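Local coordinates for DotU family type IV/VI secretion system protein (Acinetobacter baumannii, PDB 6Y4R) that forms the cytoplasmic domain of TssL, a type VI secretion system component that probably links the membrane complex to the rest of the machine, at residues N3-L8 with A120-V124; K59-A64 with L90-F95; F104-L108 with F125-L129. All coordinates share one frame; numbering follows the deposited sequence.

Interaction 1: residues N3-L8 with A120-V124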
# COMPACT_ATOMS: atom_id res chain seq x y z
N ASN A 3 9.49 8.71 9.76
CA ASN A 3 8.99 8.74 8.39
C ASN A 3 7.62 8.07 8.34
O ASN A 3 7.21 7.36 9.27
CB ASN A 3 10.03 8.06 7.47
CG ASN A 3 9.57 7.86 6.03
OD1 ASN A 3 8.75 8.62 5.49
ND2 ASN A 3 10.14 6.85 5.39
N LEU A 4 6.91 8.28 7.23
CA LEU A 4 5.60 7.65 7.05
C LEU A 4 5.75 6.14 6.83
O LEU A 4 4.83 5.38 7.15
CB LEU A 4 4.87 8.29 5.86
CG LEU A 4 4.16 9.65 6.02
CD1 LEU A 4 3.38 9.97 4.76
CD2 LEU A 4 3.23 9.71 7.24
N ILE A 5 6.90 5.71 6.30
CA ILE A 5 7.20 4.28 6.23
C ILE A 5 7.33 3.69 7.63
O ILE A 5 6.91 2.56 7.88
CB ILE A 5 8.49 4.06 5.40
CG1 ILE A 5 8.22 4.27 3.91
CG2 ILE A 5 9.04 2.67 5.59
CD1 ILE A 5 7.32 3.19 3.37
N ASP A 6 7.92 4.45 8.57
CA ASP A 6 8.10 3.98 9.94
C ASP A 6 6.78 3.92 10.73
O ASP A 6 6.62 3.06 11.60
CB ASP A 6 9.13 4.83 10.68
CG ASP A 6 10.52 4.83 10.01
OD1 ASP A 6 10.94 3.75 9.52
OD2 ASP A 6 11.20 5.87 10.03
N LEU A 7 5.83 4.82 10.43
CA LEU A 7 4.53 4.75 11.11
C LEU A 7 3.70 3.58 10.61
O LEU A 7 2.92 3.00 11.38
CB LEU A 7 3.75 6.05 10.92
CG LEU A 7 4.34 7.36 11.43
CD1 LEU A 7 3.46 8.50 10.97
CD2 LEU A 7 4.40 7.34 12.96
N LEU A 8 3.89 3.17 9.36
CA LEU A 8 3.26 2.00 8.77
C LEU A 8 4.08 0.73 8.99
O LEU A 8 3.77 -0.31 8.38
CB LEU A 8 3.07 2.22 7.27
CG LEU A 8 2.06 3.25 6.80
CD1 LEU A 8 2.31 3.49 5.32
CD2 LEU A 8 0.66 2.71 7.05
N ALA A 120 7.82 12.24 1.62
CA ALA A 120 7.37 11.26 2.61
C ALA A 120 6.29 10.36 2.02
O ALA A 120 6.33 9.14 2.18
CB ALA A 120 6.88 11.93 3.89
N ALA A 121 5.32 10.95 1.31
CA ALA A 121 4.32 10.13 0.63
C ALA A 121 4.95 9.26 -0.44
O ALA A 121 4.59 8.09 -0.59
CB ALA A 121 3.25 11.02 0.01
N LEU A 122 5.94 9.80 -1.17
CA LEU A 122 6.46 9.07 -2.32
C LEU A 122 7.31 7.88 -1.89
O LEU A 122 7.36 6.88 -2.61
CB LEU A 122 7.20 10.03 -3.27
CG LEU A 122 8.03 9.51 -4.44
CD1 LEU A 122 7.09 9.07 -5.56
CD2 LEU A 122 8.92 10.61 -4.94
N GLU A 123 7.95 7.97 -0.72
CA GLU A 123 8.67 6.83 -0.16
C GLU A 123 7.74 5.65 0.14
O GLU A 123 8.15 4.49 0.03
CB GLU A 123 9.38 7.26 1.11
CG GLU A 123 10.82 7.73 0.95
CD GLU A 123 11.25 8.64 2.09
OE1 GLU A 123 10.38 8.97 2.92
OE2 GLU A 123 12.46 8.93 2.25
N VAL A 124 6.51 5.94 0.56
CA VAL A 124 5.49 4.91 0.79
C VAL A 124 5.07 4.26 -0.54
O VAL A 124 4.98 3.02 -0.63
CB VAL A 124 4.28 5.50 1.55
CG1 VAL A 124 3.09 4.56 1.54
CG2 VAL A 124 4.65 5.84 2.99
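L4 and I5, on the short opening helix 4-7, meet A120 and V124 one helical turn apart on helix 119-130. The backbones come close at two points: the CA atoms of L4 and A120 are 6.0 Å apart, those of I5 and V124 5.7 Å. N3 stands at the N-cap of the short helix. L8, the first residue to leave its helical geometry, is in turn the N-cap of helix 9-19.

V124 is the apolar centre. Its CG2 branch, set beside the backbone N by chi1 of 168°, lies 3.8 Å from L4 CB and is equally engaged by the tip of I5. The I5 and V124 side chains slide past each other in opposite directions, which brings I5 CD1 to 3.6 Å from V124 CA. The other branch, V124 CG1, meets L8 CD1 at 4.0 Å, the two side chains crossing at about a right angle. One turn earlier on helix 119-130, A120 CB lies 4.1 Å from L4 CD1, which also rests beside the A120 carbonyl. L4 also reaches F41, F50 and A58, so its far end belongs to the interior.

The polar margin is less definite. N3 is poorly ordered; as modelled, its amide is turned 57° from the E123 carboxylate, and N3 OD1 lies 3.1 Å from E123 OE1, two acceptors facing each other, which makes the rotation of the amide doubtful. As placed, OD1 also takes a weak bond from L4 N, while the other carboxylate oxygen of E123 has a long, weak ion pair with K160. No clear hydrogen bond spans the segments, which implies that apolar contact with V124 and A120 is what docks the N-terminal turn on helix 119-130, beside a loosely defined polar fringe.

Interaction 2: residues K59-A64 with L90-F95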
# COMPACT_ATOMS: atom_id res chain seq x y z
N LYS A 59 -2.19 5.93 3.41
CA LYS A 59 -3.22 4.94 3.69
C LYS A 59 -3.84 4.37 2.41
O LYS A 59 -4.16 3.18 2.35
CB LYS A 59 -4.28 5.54 4.60
CG LYS A 59 -5.59 4.79 4.59
CD LYS A 59 -6.29 4.88 5.92
CE LYS A 59 -7.17 6.10 6.03
NZ LYS A 59 -7.43 6.36 7.48
N TYR A 60 -4.02 5.20 1.38
CA TYR A 60 -4.60 4.71 0.13
C TYR A 60 -3.71 3.66 -0.52
O TYR A 60 -4.19 2.62 -0.99
CB TYR A 60 -4.84 5.89 -0.84
CG TYR A 60 -5.41 5.47 -2.19
CD1 TYR A 60 -4.57 5.01 -3.21
CD2 TYR A 60 -6.77 5.52 -2.43
CE1 TYR A 60 -5.09 4.60 -4.43
CE2 TYR A 60 -7.30 5.13 -3.64
CZ TYR A 60 -6.47 4.67 -4.64
OH TYR A 60 -7.01 4.28 -5.85
N ALA A 61 -2.40 3.93 -0.57
CA ALA A 61 -1.44 3.01 -1.16
C ALA A 61 -1.39 1.71 -0.37
O ALA A 61 -1.27 0.63 -0.96
CB ALA A 61 -0.05 3.65 -1.20
N PHE A 62 -1.43 1.80 0.96
CA PHE A 62 -1.37 0.58 1.76
C PHE A 62 -2.61 -0.27 1.56
O PHE A 62 -2.53 -1.50 1.56
CB PHE A 62 -1.19 0.93 3.24
CG PHE A 62 -1.26 -0.25 4.16
CD1 PHE A 62 -0.10 -0.84 4.63
CD2 PHE A 62 -2.49 -0.78 4.58
CE1 PHE A 62 -0.15 -1.94 5.49
CE2 PHE A 62 -2.54 -1.89 5.44
CZ PHE A 62 -1.37 -2.45 5.89
N CYS A 63 -3.78 0.36 1.42
CA CYS A 63 -5.01 -0.39 1.18
C CYS A 63 -5.03 -1.00 -0.22
O CYS A 63 -5.44 -2.16 -0.39
CB CYS A 63 -6.22 0.51 1.41
SG CYS A 63 -6.43 0.96 3.17
N ALA A 64 -4.58 -0.26 -1.23
CA ALA A 64 -4.45 -0.87 -2.55
C ALA A 64 -3.51 -2.07 -2.52
O ALA A 64 -3.75 -3.07 -3.20
CB ALA A 64 -3.99 0.18 -3.57
N LEU A 90 -10.77 -3.23 1.12
CA LEU A 90 -10.58 -1.96 1.83
C LEU A 90 -10.53 -0.77 0.88
O LEU A 90 -10.83 0.37 1.27
CB LEU A 90 -9.31 -2.00 2.67
CG LEU A 90 -9.35 -3.00 3.81
CD1 LEU A 90 -8.06 -2.95 4.67
CD2 LEU A 90 -10.59 -2.78 4.65
N GLN A 91 -10.14 -1.01 -0.38
CA GLN A 91 -10.22 0.06 -1.37
C GLN A 91 -11.65 0.49 -1.56
O GLN A 91 -11.94 1.69 -1.67
CB GLN A 91 -9.63 -0.40 -2.70
CG GLN A 91 -8.15 -0.13 -2.87
CD GLN A 91 -7.87 1.36 -3.13
OE1 GLN A 91 -8.53 2.01 -3.95
NE2 GLN A 91 -6.88 1.90 -2.43
N LEU A 92 -12.58 -0.46 -1.52
CA LEU A 92 -13.99 -0.17 -1.77
C LEU A 92 -14.66 0.31 -0.49
O LEU A 92 -15.47 1.25 -0.52
CB LEU A 92 -14.67 -1.43 -2.29
CG LEU A 92 -16.17 -1.43 -2.58
CD1 LEU A 92 -16.43 -0.66 -3.86
CD2 LEU A 92 -16.72 -2.83 -2.69
N SER A 93 -14.25 -0.26 0.64
CA SER A 93 -14.83 0.12 1.93
C SER A 93 -14.38 1.51 2.35
O SER A 93 -15.22 2.35 2.73
CB SER A 93 -14.50 -0.95 2.98
OG SER A 93 -14.86 -0.58 4.30
N LEU A 94 -13.09 1.82 2.23
CA LEU A 94 -12.57 3.09 2.74
C LEU A 94 -12.53 4.20 1.70
O LEU A 94 -12.56 5.38 2.07
CB LEU A 94 -11.16 2.91 3.30
CG LEU A 94 -10.95 1.94 4.46
CD1 LEU A 94 -9.52 2.04 5.02
CD2 LEU A 94 -11.97 2.23 5.56
N PHE A 95 -12.46 3.87 0.42
CA PHE A 95 -12.39 4.90 -0.60
C PHE A 95 -13.48 4.77 -1.64
O PHE A 95 -13.50 5.57 -2.58
CB PHE A 95 -11.01 4.87 -1.29
CG PHE A 95 -9.86 4.97 -0.33
CD1 PHE A 95 -9.20 3.83 0.09
CD2 PHE A 95 -9.45 6.20 0.17
CE1 PHE A 95 -8.15 3.91 0.99
CE2 PHE A 95 -8.40 6.29 1.06
CZ PHE A 95 -7.75 5.14 1.48
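Y60 is met by two flat groups from helix 90-95. The amide of Q91 stands nearly upright on the phenol, its plane 85° from the ring and NE2 3.4 Å above the ring plane, over the centre. A bend at chi2 (-74°) folds the Q91 chain back into this place, where its CG also packs against A64 CA. F95 makes a T-shaped pair with Y60: the tyrosine edge points at the phenylalanine face, CD2 of Y60 lying 3.6 Å above the F95 ring plane, with centroids 4.9 Å apart. Round the edge of the F95 ring sit C63 CB and K59, whose CG is 3.8 Å from F95 CZ.

C63 is a knob in the hole made by L90, Q91, L94 and F95, its SG 3.8 Å from L94 CD1 and at the edge of F95. The K59 amine goes elsewhere, to a salt bridge with E42.

The two segments run close to antiparallel, at 148°. D67, further along helix 52-71, accepts the backbone N-H groups of L90 and Q91, while helix 27-47 flanks C63 through L38 and helix 100-114 meets Y60, A64 and Q91 through A100.

Interaction 3: residues F104-L108 with F125-L129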
# COMPACT_ATOMS: atom_id res chain seq x y z
N PHE A 104 -3.41 4.40 -8.35
CA PHE A 104 -2.16 4.37 -7.60
C PHE A 104 -1.04 5.01 -8.42
O PHE A 104 -0.16 5.70 -7.87
CB PHE A 104 -1.84 2.91 -7.23
CG PHE A 104 -0.50 2.68 -6.56
CD1 PHE A 104 0.70 2.80 -7.26
CD2 PHE A 104 -0.46 2.26 -5.24
CE1 PHE A 104 1.93 2.55 -6.64
CE2 PHE A 104 0.78 2.00 -4.61
CZ PHE A 104 1.96 2.15 -5.32
N PHE A 105 -1.06 4.81 -9.75
CA PHE A 105 -0.01 5.32 -10.62
C PHE A 105 -0.23 6.76 -11.05
O PHE A 105 0.75 7.44 -11.37
CB PHE A 105 0.16 4.38 -11.82
CG PHE A 105 0.72 3.01 -11.43
CD1 PHE A 105 2.04 2.89 -11.00
CD2 PHE A 105 -0.08 1.88 -11.45
CE1 PHE A 105 2.57 1.67 -10.63
CE2 PHE A 105 0.44 0.66 -11.07
CZ PHE A 105 1.77 0.55 -10.65
N GLU A 106 -1.49 7.24 -11.08
CA GLU A 106 -1.76 8.66 -11.25
C GLU A 106 -1.25 9.46 -10.06
O GLU A 106 -0.58 10.49 -10.23
CB GLU A 106 -3.27 8.87 -11.41
CG GLU A 106 -3.85 8.02 -12.50
CD GLU A 106 -5.15 8.59 -13.07
OE1 GLU A 106 -5.45 8.33 -14.27
OE2 GLU A 106 -5.91 9.24 -12.32
N ILE A 107 -1.55 9.00 -8.84
CA ILE A 107 -1.06 9.63 -7.61
C ILE A 107 0.47 9.57 -7.55
O ILE A 107 1.14 10.49 -7.07
CB ILE A 107 -1.73 9.00 -6.37
CG1 ILE A 107 -3.27 9.09 -6.49
CG2 ILE A 107 -1.19 9.64 -5.09
CD1 ILE A 107 -4.07 8.39 -5.40
N LEU A 108 1.04 8.47 -8.03
CA LEU A 108 2.49 8.36 -8.00
C LEU A 108 3.12 9.41 -8.90
O LEU A 108 4.11 10.05 -8.51
CB LEU A 108 2.92 6.95 -8.41
CG LEU A 108 4.41 6.68 -8.58
CD1 LEU A 108 5.06 6.58 -7.21
CD2 LEU A 108 4.61 5.40 -9.35
N PHE A 125 4.79 5.07 -1.57
CA PHE A 125 4.36 4.48 -2.84
C PHE A 125 5.45 3.63 -3.47
O PHE A 125 5.14 2.62 -4.11
CB PHE A 125 3.92 5.55 -3.83
CG PHE A 125 2.48 5.96 -3.70
CD1 PHE A 125 2.03 6.60 -2.56
CD2 PHE A 125 1.57 5.70 -4.71
CE1 PHE A 125 0.70 6.99 -2.46
CE2 PHE A 125 0.25 6.07 -4.60
CZ PHE A 125 -0.18 6.72 -3.48
N HIS A 126 6.72 4.02 -3.31
CA HIS A 126 7.83 3.19 -3.78
C HIS A 126 7.92 1.88 -3.00
O HIS A 126 8.12 0.81 -3.58
CB HIS A 126 9.14 3.97 -3.66
CG HIS A 126 10.38 3.18 -3.96
ND1 HIS A 126 11.28 2.82 -2.99
CD2 HIS A 126 10.89 2.72 -5.13
CE1 HIS A 126 12.29 2.16 -3.54
NE2 HIS A 126 12.07 2.07 -4.84
N TYR A 127 7.75 1.95 -1.68
CA TYR A 127 7.84 0.76 -0.83
C TYR A 127 6.70 -0.22 -1.07
O TYR A 127 6.90 -1.43 -0.94
CB TYR A 127 7.91 1.19 0.63
CG TYR A 127 8.35 0.09 1.56
CD1 TYR A 127 9.60 -0.48 1.44
CD2 TYR A 127 7.53 -0.33 2.59
CE1 TYR A 127 10.01 -1.49 2.29
CE2 TYR A 127 7.93 -1.34 3.46
CZ TYR A 127 9.17 -1.91 3.31
OH TYR A 127 9.58 -2.91 4.16
N CYS A 128 5.51 0.26 -1.40
CA CYS A 128 4.45 -0.64 -1.83
C CYS A 128 4.83 -1.32 -3.14
O CYS A 128 4.44 -2.47 -3.39
CB CYS A 128 3.15 0.13 -1.97
SG CYS A 128 2.55 0.78 -0.39
N LEU A 129 5.55 -0.62 -4.02
CA LEU A 129 6.00 -1.26 -5.25
C LEU A 129 7.06 -2.33 -4.98
O LEU A 129 7.00 -3.41 -5.59
CB LEU A 129 6.52 -0.20 -6.24
CG LEU A 129 5.46 0.76 -6.81
CD1 LEU A 129 6.06 2.02 -7.43
CD2 LEU A 129 4.60 0.04 -7.84
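The backbone carbonyl of F104 serves two groups: its oxygen accepts the helical hydrogen bond from L108 N at 3.0 Å, and the edge of the F125 ring also lies against it, CE2 of F125 being 3.3 Å from F104 O. Beyond this the contact is made by hydrocarbon, with no hydrogen bond between the segments.

F125 fills the centre. Its CD2 comes down over the middle of the F104 ring, 3.5 Å above that plane, yet the two rings are inclined at 43°, neither stacked nor T-shaped. With CG anti to the backbone N, at a chi1 of 174°, the F104 ring is carried out toward helix 119-130, where C128 CB approaches its edge at 4.0 Å. The far end of F125 is met by I107, whose CG2 branch lies 3.5 Å from F125 CZ with the side chains at about a right angle, and its CB by L108, whose CD1 is 3.7 Å away.

One turn on, L129 brings its CD2 against F104 and F105 together, 3.8 Å from F105 CE1 and almost as near to F104 CE1, F104 CD1 itself lying over the F105 face. The other L129 methyl, CD1, meets L108 CD2 tip to tip. F104 is also stacked on F133, and F105 makes an edge-to-face pair with Y137.

Segments 104-108 and 125-129 run at 138°, their axes 11.5 Å apart at closest, within helices 100-114 and 119-130, which a short loop joins into an antiparallel hairpin. Its aromatic interface, backed by A61 of helix 52-71, belongs to the interior of the all-helical DotU/TssL cytoplasmic fold.

Following the chain from the N terminus, the opening turn 3-8 pairs with 120-124 in interaction 1, closing a long loop of 111 residues. Nested within it, 59-64 and 90-95 close the shorter loop of interaction 2. Helix 100-114 follows, and its residues 104-108 open interaction 3, which ends at 125-129; interaction 3 therefore comes after interaction 2 in series but crosses interaction 1. Interactions 1 and 3 share helix 119-130, with I5 packing on Y127 and L122 on L108. A61 of helix 52-71 joins all three, touching V124, F125 and F104. Together they tie the N-terminal turn, helices 52-71 and 90-95 and the 100-114/119-130 hairpin into one helical body.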